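Concanavalin A-like lectin protein kinase family protein (Theobroma cacao, PDB 6CTH) probably transfers phosphate from ATP to protein substrates, as the kinase domain of a lectin-type receptor-like kinase, and here carries a bound inhibitor and magnesium. Local coordinates at residues 124-127 against 128-132; 279-282 against 283-287; 269-273 against 274-278; 178-181 against 182-185. All coordinates share one frame; numbering follows the deposited sequence.

Contact 1: 124-127 against 128-132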
loop_
_atom_site.group_PDB
_atom_site.type_symbol
_atom_site.label_atom_id
_atom_site.label_comp_id
_atom_site.label_asym_id
_atom_site.label_seq_id
_atom_site.Cartn_x
_atom_site.Cartn_y
_atom_site.Cartn_z
ATOM N N SER A 124 6.144 -4.038 8.966
ATOM C CA SER A 124 7.595 -4.403 8.814
ATOM C C SER A 124 8.235 -3.637 7.685
ATOM O O SER A 124 9.344 -3.107 7.821
ATOM C CB SER A 124 7.761 -5.912 8.644
ATOM O OG SER A 124 7.495 -6.542 9.903
ATOM N N ALA A 125 7.541 -3.566 6.540
ATOM C CA ALA A 125 8.034 -2.751 5.423
ATOM C C ALA A 125 8.255 -1.295 5.814
ATOM O O ALA A 125 9.268 -0.711 5.485
ATOM C CB ALA A 125 7.083 -2.854 4.234
ATOM N N LEU A 126 7.266 -0.714 6.471
ATOM C CA LEU A 126 7.330 0.671 6.878
ATOM C C LEU A 126 8.452 0.920 7.883
ATOM O O LEU A 126 9.096 1.942 7.848
ATOM C CB LEU A 126 5.986 1.113 7.434
ATOM C CG LEU A 126 5.676 2.594 7.325
ATOM C CD1 LEU A 126 6.110 3.156 5.988
ATOM C CD2 LEU A 126 4.195 2.848 7.557
ATOM N N LEU A 127 8.640 -0.012 8.800
ATOM C CA LEU A 127 9.724 0.122 9.794
ATOM C C LEU A 127 11.060 0.191 9.066
ATOM O O LEU A 127 11.918 1.009 9.376
ATOM C CB LEU A 127 9.717 -1.034 10.768
ATOM C CG LEU A 127 10.785 -1.017 11.847
ATOM C CD1 LEU A 127 10.648 0.181 12.747
ATOM C CD2 LEU A 127 10.749 -2.310 12.680
ATOM N N TYR A 128 11.212 -0.691 8.105
ATOM C CA TYR A 128 12.445 -0.720 7.289
ATOM C C TYR A 128 12.640 0.603 6.544
ATOM O O TYR A 128 13.722 1.225 6.549
ATOM C CB TYR A 128 12.428 -1.907 6.377
ATOM C CG TYR A 128 13.583 -1.954 5.366
ATOM C CD1 TYR A 128 14.815 -2.420 5.747
ATOM C CD2 TYR A 128 13.422 -1.570 4.033
ATOM C CE1 TYR A 128 15.883 -2.475 4.846
ATOM C CE2 TYR A 128 14.467 -1.626 3.127
ATOM C CZ TYR A 128 15.698 -2.102 3.526
ATOM O OH TYR A 128 16.702 -2.130 2.598
ATOM N N LEU A 129 11.564 1.094 5.911
ATOM C CA LEU A 129 11.638 2.350 5.233
ATOM C C LEU A 129 11.986 3.514 6.140
ATOM O O LEU A 129 12.856 4.332 5.806
ATOM C CB LEU A 129 10.306 2.655 4.461
ATOM C CG LEU A 129 9.933 1.747 3.287
ATOM C CD1 LEU A 129 8.585 2.157 2.718
ATOM C CD2 LEU A 129 11.013 1.729 2.221
ATOM N N HIS A 130 11.325 3.616 7.269
ATOM C CA HIS A 130 11.466 4.800 8.121
ATOM C C HIS A 130 12.743 4.797 8.936
ATOM O O HIS A 130 13.266 5.884 9.217
ATOM C CB HIS A 130 10.276 4.964 9.066
ATOM C CG HIS A 130 9.023 5.413 8.367
ATOM N ND1 HIS A 130 7.801 5.536 9.025
ATOM C CD2 HIS A 130 8.805 5.717 7.070
ATOM C CE1 HIS A 130 6.896 5.942 8.147
ATOM N NE2 HIS A 130 7.463 6.060 6.954
ATOM N N GLU A 131 13.230 3.616 9.305
ATOM C CA GLU A 131 14.243 3.552 10.373
ATOM C C GLU A 131 15.480 2.725 10.071
ATOM O O GLU A 131 16.418 2.846 10.867
ATOM C CB GLU A 131 13.613 2.962 11.621
ATOM C CG GLU A 131 12.435 3.751 12.190
ATOM C CD GLU A 131 12.760 5.210 12.519
ATOM O OE1 GLU A 131 13.963 5.520 12.808
ATOM O OE2 GLU A 131 11.816 6.078 12.474
ATOM N N GLU A 132 15.459 1.863 9.067
ATOM C CA GLU A 132 16.550 0.870 8.916
ATOM C C GLU A 132 17.553 1.146 7.837
ATOM O O GLU A 132 18.615 0.478 7.832
ATOM C CB GLU A 132 15.971 -0.516 8.712
ATOM C CG GLU A 132 15.145 -1.013 9.890
ATOM C CD GLU A 132 14.610 -2.400 9.682
ATOM O OE1 GLU A 132 15.304 -3.245 9.108
ATOM O OE2 GLU A 132 13.538 -2.690 10.209
HETATM O O HOH W 1 11.431 -4.361 9.245
#
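His130 lies one helical turn beyond Leu126, and the imidazole and the leucine branch pack against each other along helix 112-132. From its root outward, the histidine first passes the backbone: CB is 3.5 Å from Leu126 O. That carbonyl is also the acceptor of the helical bond from His130 N, at 2.8 Å. With CG beside its own backbone N (chi1 -73°), the ring is directed back toward the preceding turn, where Leu126 waits. CE1 comes 3.6 Å from Leu126 CD1, and NE2 closes to 3.3 Å on the same methyl. Leu126 CD1 sits over one face of the His130 imidazole, 3.7 Å from its centroid and 29° off the normal, a CH-pi contact. At the tip, NE2 makes a hydrogen bond to Asp199 of helix 196-212.

The next side chain round the helix, Leu127, packs on helix 280-287, and its CG lies 3.6 Å from Glu132 OE2, the two side chains crossing at about a right angle. Separately, a water donates to Ser124 O at 2.8 Å and to Glu132 OE2, joining a carbonyl already used by Tyr128 N to the carboxylate of Glu132. Glu131 turns its carboxylate outward to a salt bridge with Lys196.

A histidine suits its place because its face is apolar enough for a leucine methyl while its edge still bonds an acid, Asp199. With one face covered by Leu126 and NE2 held, the ring's rotation should be well defined, and the nearby carboxylate probably favours a proton on NE2.

Contact 2: 279-282 against 283-287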
loop_
_atom_site.group_PDB
_atom_site.type_symbol
_atom_site.label_atom_id
_atom_site.label_comp_id
_atom_site.label_asym_id
_atom_site.label_seq_id
_atom_site.Cartn_x
_atom_site.Cartn_y
_atom_site.Cartn_z
ATOM N N SER A 279 4.777 5.957 16.285
ATOM C CA SER A 279 5.777 5.466 15.386
ATOM C C SER A 279 5.394 4.075 14.906
ATOM O O SER A 279 4.663 3.331 15.567
ATOM C CB SER A 279 7.155 5.396 16.035
ATOM O OG SER A 279 7.203 4.408 17.053
ATOM N N ILE A 280 5.938 3.664 13.752
ATOM C CA ILE A 280 5.591 2.345 13.258
ATOM C C ILE A 280 6.157 1.249 14.210
ATOM O O ILE A 280 5.575 0.185 14.330
ATOM C CB ILE A 280 6.004 2.133 11.784
ATOM C CG1 ILE A 280 5.343 0.882 11.207
ATOM C CG2 ILE A 280 7.507 2.125 11.627
ATOM C CD1 ILE A 280 3.863 1.003 11.030
ATOM N N ARG A 281 7.279 1.500 14.860
ATOM C CA ARG A 281 7.777 0.536 15.838
ATOM C C ARG A 281 6.786 0.329 17.003
ATOM O O ARG A 281 6.558 -0.806 17.430
ATOM C CB ARG A 281 9.171 0.930 16.335
ATOM C CG ARG A 281 9.804 -0.144 17.184
ATOM C CD ARG A 281 11.227 0.212 17.609
ATOM N NE ARG A 281 12.158 0.591 16.537
ATOM C CZ ARG A 281 12.887 -0.243 15.841
ATOM N NH1 ARG A 281 12.718 -1.525 15.988
ATOM N NH2 ARG A 281 13.695 0.234 14.938
ATOM N N GLN A 282 6.145 1.399 17.463
ATOM C CA GLN A 282 5.136 1.291 18.526
ATOM C C GLN A 282 3.934 0.522 18.063
ATOM O O GLN A 282 3.353 -0.245 18.827
ATOM C CB GLN A 282 4.708 2.661 19.023
ATOM C CG GLN A 282 5.775 3.434 19.794
ATOM C CD GLN A 282 5.377 4.875 20.081
ATOM O OE1 GLN A 282 4.822 5.598 19.241
ATOM N NE2 GLN A 282 5.638 5.298 21.315
ATOM N N VAL A 283 3.529 0.747 16.794
ATOM C CA VAL A 283 2.447 -0.004 16.191
ATOM C C VAL A 283 2.731 -1.492 16.207
ATOM O O VAL A 283 1.873 -2.273 16.586
ATOM C CB VAL A 283 2.225 0.467 14.707
ATOM C CG1 VAL A 283 1.363 -0.506 13.917
ATOM C CG2 VAL A 283 1.617 1.869 14.702
ATOM N N ILE A 284 3.943 -1.886 15.810
ATOM C CA ILE A 284 4.269 -3.297 15.748
ATOM C C ILE A 284 4.220 -3.937 17.144
ATOM O O ILE A 284 3.700 -5.061 17.272
ATOM C CB ILE A 284 5.640 -3.551 15.081
ATOM C CG1 ILE A 284 5.581 -3.171 13.606
ATOM C CG2 ILE A 284 6.107 -5.007 15.238
ATOM C CD1 ILE A 284 6.921 -2.934 12.949
ATOM N N GLN A 285 4.706 -3.217 18.153
ATOM C CA GLN A 285 4.664 -3.688 19.544
ATOM C C GLN A 285 3.194 -3.953 19.965
ATOM O O GLN A 285 2.887 -4.994 20.559
ATOM C CB GLN A 285 5.288 -2.649 20.518
ATOM C CG GLN A 285 6.766 -2.315 20.363
ATOM C CD GLN A 285 7.159 -0.960 21.072
ATOM O OE1 GLN A 285 8.113 -0.264 20.683
ATOM N NE2 GLN A 285 6.400 -0.596 22.140
ATOM N N VAL A 286 2.283 -3.029 19.630
ATOM C CA VAL A 286 0.871 -3.169 19.998
ATOM C C VAL A 286 0.196 -4.332 19.264
ATOM O O VAL A 286 -0.568 -5.100 19.877
ATOM C CB VAL A 286 0.108 -1.856 19.811
ATOM C CG1 VAL A 286 -1.387 -2.036 20.054
ATOM C CG2 VAL A 286 0.673 -0.799 20.741
ATOM N N LEU A 287 0.431 -4.440 17.948
ATOM C CA LEU A 287 -0.079 -5.560 17.161
ATOM C C LEU A 287 0.357 -6.937 17.679
ATOM O O LEU A 287 -0.406 -7.923 17.525
ATOM C CB LEU A 287 0.347 -5.434 15.662
ATOM C CG LEU A 287 -0.389 -4.294 14.946
ATOM C CD1 LEU A 287 0.230 -4.085 13.585
ATOM C CD2 LEU A 287 -1.920 -4.441 14.849
#
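Different first torsions bring Ile280 and its partners one turn on together. In Ile280, CG1 is anti to the backbone N (chi1 -167°), which runs the chain past its own carbonyl and lets CD1 reach Val283 CB at 4.1 Å, the side chains meeting at a slant. In Ile284 the CG1 branch lies beside the backbone N instead (chi1 -67°), which turns it back over the earlier turn, 3.4 Å from Ile280 O. The branched Val283 fits here because it covers neighbour and backbone at once: CG1 meets Ile280 CD1, while Val283 CG2 lies 3.5 Å from Ser279 O, the carbonyl that also accepts from Val283 N at 3.1 Å.

The helix starts with a capping box. Ser279, at the N-cap, accepts from Gln282 N through OG at 3.2 Å, and Gln282 OE1 in return accepts from Ser279 N at 3.0 Å. Serine has a short acceptor for an N-H that has no earlier helical carbonyl to use, and glutamine, extended beyond CG, is long enough to return to the cap's own N-H.

The helix lies between two others: Val283 and Val286 pack on helix 256-269, at Val265 among others, while Ile280 and Ile284 face helix 112-132, on Leu126, Leu127 and Ala123. In the last turn, Leu287 O is hydrogen-bonded to Tyr116 of helix 112-132.

Contact 3: 269-273 against 274-278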
loop_
_atom_site.group_PDB
_atom_site.type_symbol
_atom_site.label_atom_id
_atom_site.label_comp_id
_atom_site.label_asym_id
_atom_site.label_seq_id
_atom_site.Cartn_x
_atom_site.Cartn_y
_atom_site.Cartn_z
ATOM N N CYS A 269 -3.320 5.470 14.273
ATOM C CA CYS A 269 -2.500 5.804 13.118
ATOM C C CYS A 269 -3.194 6.869 12.296
ATOM O O CYS A 269 -2.554 7.776 11.815
ATOM C CB CYS A 269 -2.224 4.562 12.263
ATOM S SG CYS A 269 -1.025 3.461 13.058
ATOM N N ALA A 270 -4.524 6.783 12.214
ATOM C CA ALA A 270 -5.301 7.733 11.446
ATOM C C ALA A 270 -5.760 8.949 12.230
ATOM O O ALA A 270 -6.703 9.652 11.809
ATOM C CB ALA A 270 -6.474 7.019 10.779
ATOM N N HIS A 271 -5.088 9.265 13.325
ATOM C CA HIS A 271 -5.482 10.417 14.119
ATOM C C HIS A 271 -5.372 11.697 13.303
ATOM O O HIS A 271 -4.360 11.915 12.653
ATOM C CB HIS A 271 -4.531 10.535 15.308
ATOM C CG HIS A 271 -5.215 10.777 16.613
ATOM N ND1 HIS A 271 -5.907 11.936 16.887
ATOM C CD2 HIS A 271 -5.307 10.011 17.723
ATOM C CE1 HIS A 271 -6.402 11.870 18.108
ATOM N NE2 HIS A 271 -6.053 10.712 18.637
ATOM N N PRO A 272 -6.391 12.561 13.348
ATOM C CA PRO A 272 -6.283 13.816 12.617
ATOM C C PRO A 272 -5.069 14.654 12.983
ATOM O O PRO A 272 -4.470 15.277 12.100
ATOM C CB PRO A 272 -7.602 14.561 12.972
ATOM C CG PRO A 272 -8.538 13.441 13.254
ATOM C CD PRO A 272 -7.731 12.392 13.950
ATOM N N SER A 273 -4.654 14.603 14.239
ATOM C CA SER A 273 -3.503 15.381 14.719
ATOM C C SER A 273 -2.236 14.555 14.572
ATOM O O SER A 273 -2.103 13.506 15.197
ATOM C CB SER A 273 -3.631 15.761 16.177
ATOM O OG SER A 273 -4.883 16.280 16.325
ATOM N N HIS A 274 -1.344 14.994 13.701
ATOM C CA HIS A 274 -0.147 14.212 13.432
ATOM C C HIS A 274 0.701 13.944 14.671
ATOM O O HIS A 274 1.314 12.907 14.763
ATOM C CB HIS A 274 0.705 14.839 12.323
ATOM C CG HIS A 274 1.309 16.146 12.696
ATOM N ND1 HIS A 274 2.536 16.237 13.319
ATOM C CD2 HIS A 274 0.860 17.411 12.537
ATOM C CE1 HIS A 274 2.779 17.506 13.607
ATOM N NE2 HIS A 274 1.792 18.242 13.117
ATOM N N ASN A 275 0.702 14.862 15.631
ATOM C CA ASN A 275 1.530 14.651 16.838
ATOM C C ASN A 275 1.028 13.533 17.764
ATOM O O ASN A 275 1.760 13.108 18.649
ATOM C CB ASN A 275 1.714 15.970 17.608
ATOM C CG ASN A 275 0.477 16.397 18.341
ATOM O OD1 ASN A 275 -0.580 16.473 17.768
ATOM N ND2 ASN A 275 0.612 16.674 19.627
ATOM N N LEU A 276 -0.182 13.026 17.554
ATOM C CA LEU A 276 -0.713 11.949 18.377
ATOM C C LEU A 276 -0.595 10.596 17.742
ATOM O O LEU A 276 -1.037 9.597 18.327
ATOM C CB LEU A 276 -2.199 12.243 18.673
ATOM C CG LEU A 276 -2.523 13.573 19.378
ATOM C CD1 LEU A 276 -4.013 13.621 19.781
ATOM C CD2 LEU A 276 -1.678 13.766 20.628
ATOM N N ARG A 277 -0.039 10.521 16.517
ATOM C CA ARG A 277 0.133 9.247 15.864
ATOM C C ARG A 277 1.375 8.549 16.389
ATOM O O ARG A 277 2.361 9.214 16.750
ATOM C CB ARG A 277 0.257 9.423 14.335
ATOM C CG ARG A 277 -1.000 10.033 13.692
ATOM C CD ARG A 277 -0.856 10.274 12.210
ATOM N NE ARG A 277 -1.840 11.261 11.778
ATOM C CZ ARG A 277 -1.604 12.233 10.919
ATOM N NH1 ARG A 277 -0.466 12.297 10.249
ATOM N NH2 ARG A 277 -2.524 13.136 10.721
ATOM N N PRO A 278 1.341 7.208 16.432
ATOM C CA PRO A 278 2.482 6.435 16.877
ATOM C C PRO A 278 3.588 6.366 15.842
ATOM O O PRO A 278 3.343 6.626 14.669
ATOM C CB PRO A 278 1.901 5.039 17.042
ATOM C CG PRO A 278 0.815 4.967 15.988
ATOM C CD PRO A 278 0.241 6.341 15.989
HETATM O O HOH W 2 -2.408 16.780 11.600
#
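Arg277 reaches back to His271 and grips its carbonyl oxygen side-on, and this grip leads the polar interactions of the loop. Arg277 NE donates to His271 O at 2.7 Å and NH2 to the same atom at 2.9 Å, with the oxygen lying in the guanidinium plane. The arginine gets there because its chain is extended from CG to NE, and on the way CD passes 3.0 Å from Cys269 O. Two donors on one oxygen fix the rotation of the planar group. A backbone bond, Leu276 N to Ser273 O at 3.1 Å, closes the short 3-10 turn. Water takes a share too, donating to Pro272 O at 2.6 Å and accepting from His274 N, so it spans the point where the chain enters that turn.

Packing and ring contacts form a second group. Leu276 lies over one face of the His271 ring, its CB above the centre and its CD1 3.8 Å from the centroid, 29° off the normal, as a CH-pi contact. Trp234 meets the same imidazole edge-to-face. Cys269 SG touches Pro278 CG at 3.8 Å: a small, soft sulfur against a proline that leads the chain toward helix 280-287.

Last comes the charge pair, a salt bridge from Arg277 NH1 to Glu187. This arginine between the last helices, paired with the glutamate of the APE motif, is a hallmark of the eukaryotic protein kinase fold, in which it ties the end of the activation segment to the C-terminal lobe.

Contact 4: 178-181 against 182-185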
loop_
_atom_site.group_PDB
_atom_site.type_symbol
_atom_site.label_atom_id
_atom_site.label_comp_id
_atom_site.label_asym_id
_atom_site.label_seq_id
_atom_site.Cartn_x
_atom_site.Cartn_y
_atom_site.Cartn_z
ATOM N N ALA A 178 1.223 15.750 -3.484
ATOM C CA ALA A 178 0.729 14.653 -4.316
ATOM C C ALA A 178 0.395 13.505 -3.406
ATOM O O ALA A 178 0.960 13.375 -2.337
ATOM C CB ALA A 178 1.783 14.245 -5.340
ATOM N N GLY A 179 -0.490 12.648 -3.869
ATOM C CA GLY A 179 -0.820 11.446 -3.167
ATOM C C GLY A 179 -2.144 10.922 -3.634
ATOM O O GLY A 179 -2.707 11.399 -4.621
ATOM N N THR A 180 -2.678 9.972 -2.908
ATOM C CA THR A 180 -3.952 9.384 -3.290
ATOM C C THR A 180 -5.060 9.844 -2.298
ATOM O O THR A 180 -5.018 9.578 -1.096
ATOM C CB THR A 180 -3.861 7.874 -3.391
ATOM O OG1 THR A 180 -2.875 7.532 -4.385
ATOM C CG2 THR A 180 -5.218 7.296 -3.820
ATOM N N VAL A 181 -6.064 10.535 -2.859
ATOM C CA VAL A 181 -7.201 10.976 -2.089
ATOM C C VAL A 181 -7.817 9.801 -1.334
ATOM O O VAL A 181 -8.060 8.759 -1.969
ATOM C CB VAL A 181 -8.191 11.652 -3.137
ATOM C CG1 VAL A 181 -9.600 11.653 -2.606
ATOM C CG2 VAL A 181 -7.658 13.053 -3.309
ATOM N N GLY A 182 -8.009 9.962 -0.029
ATOM C CA GLY A 182 -8.532 8.931 0.880
ATOM C C GLY A 182 -7.464 8.312 1.787
ATOM O O GLY A 182 -7.777 7.629 2.770
ATOM N N TYR A 183 -6.211 8.528 1.396
ATOM C CA TYR A 183 -5.037 8.060 2.166
ATOM C C TYR A 183 -4.129 9.164 2.629
ATOM O O TYR A 183 -3.030 8.856 3.207
ATOM C CB TYR A 183 -4.194 7.084 1.310
ATOM C CG TYR A 183 -5.079 6.026 0.838
ATOM C CD1 TYR A 183 -5.317 4.897 1.591
ATOM C CD2 TYR A 183 -5.820 6.212 -0.342
ATOM C CE1 TYR A 183 -6.235 3.951 1.170
ATOM C CE2 TYR A 183 -6.737 5.273 -0.744
ATOM C CZ TYR A 183 -6.935 4.149 -0.001
ATOM O OH TYR A 183 -7.881 3.278 -0.446
ATOM N N MET A 184 -4.527 10.414 2.423
ATOM C CA MET A 184 -3.676 11.539 2.720
ATOM C C MET A 184 -4.051 12.196 4.023
ATOM O O MET A 184 -5.236 12.555 4.249
ATOM C CB MET A 184 -3.691 12.528 1.569
ATOM C CG MET A 184 -2.962 12.044 0.327
ATOM S SD MET A 184 -3.254 13.118 -1.097
ATOM C CE MET A 184 -2.131 14.459 -0.808
ATOM N N ALA A 185 -3.077 12.325 4.924
ATOM C CA ALA A 185 -3.298 12.971 6.204
ATOM C C ALA A 185 -3.725 14.427 6.047
ATOM O O ALA A 185 -3.308 15.091 5.094
ATOM C CB ALA A 185 -2.003 12.916 7.050
#
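A tight type II beta turn, from Thr180 to Tyr183, shapes this surface contact in the loop between strand 164-166 and helix 186-191; sequence and place identify it as the P+1 loop that closes the activation segment of a protein kinase. Its bond runs from Tyr183 N to Thr180 O, at 3.0 Å and with an N-H...O angle of 155°. Gly182 occupies the third position, where phi is 106° and a CB would run into Val181 O, which calls for glycine.

The same carbonyl, Thr180 O, also lies in the plane of the Tyr183 ring at its edge, 3.5 Å from CD2. Thr180 and Tyr183 point the same way, side by side, with Thr180 CG2 3.7 Å from Tyr183 CD2. The threonine's two branches divide the work: CG2, anti to the backbone N, pads the ring, while OG1 bonds to Lys143 and to Asp141, which binds magnesium. That places the hydroxyl in the active site.

Met184 folds back against the chain leading into the turn. Its CG is 3.5 Å from Thr180 O, SD lies 3.5 Å from Gly179 C, and the bend at chi3 (80°) carries CE to Ala178 O at 3.6 Å. Gly179, lacking a side chain, lets the bulky sulfur come this close, and the flexible thioether follows the chain's outline.

Helix 196-212 supports the turn: Tyr183 OH bonds to Glu209, Tyr183 O to Ser202, and its side chain touches Val205. Ala185, packed on Tyr201, then leads into helix 186-191.

Contacts 1, 2 and 3 are partly buried, whereas contact 4 lies at the surface. Contacts 1 and 2 each lie along one helix, contact 2 with its N-cap, ordered by backbone bonds, and they meet: Leu127 CA is 3.5 Å from Ile280 CG2. Contact 2 continues contact 3 along the chain, and Val283 CG2 packs 3.5 Å from Cys269 SG. In the loops, a two-donor arginine grip in contact 3 and a glycine-bearing turn in contact 4 replace helical bonding; Arg277 NH1 touches Ala185 CB at 3.6 Å. Helix 196-212 borders contacts 1, 3 and 4. Contacts 1 and 4 do not touch, with nearest atoms about 10 Å apart, and contact 4 comes nearer the magnesium.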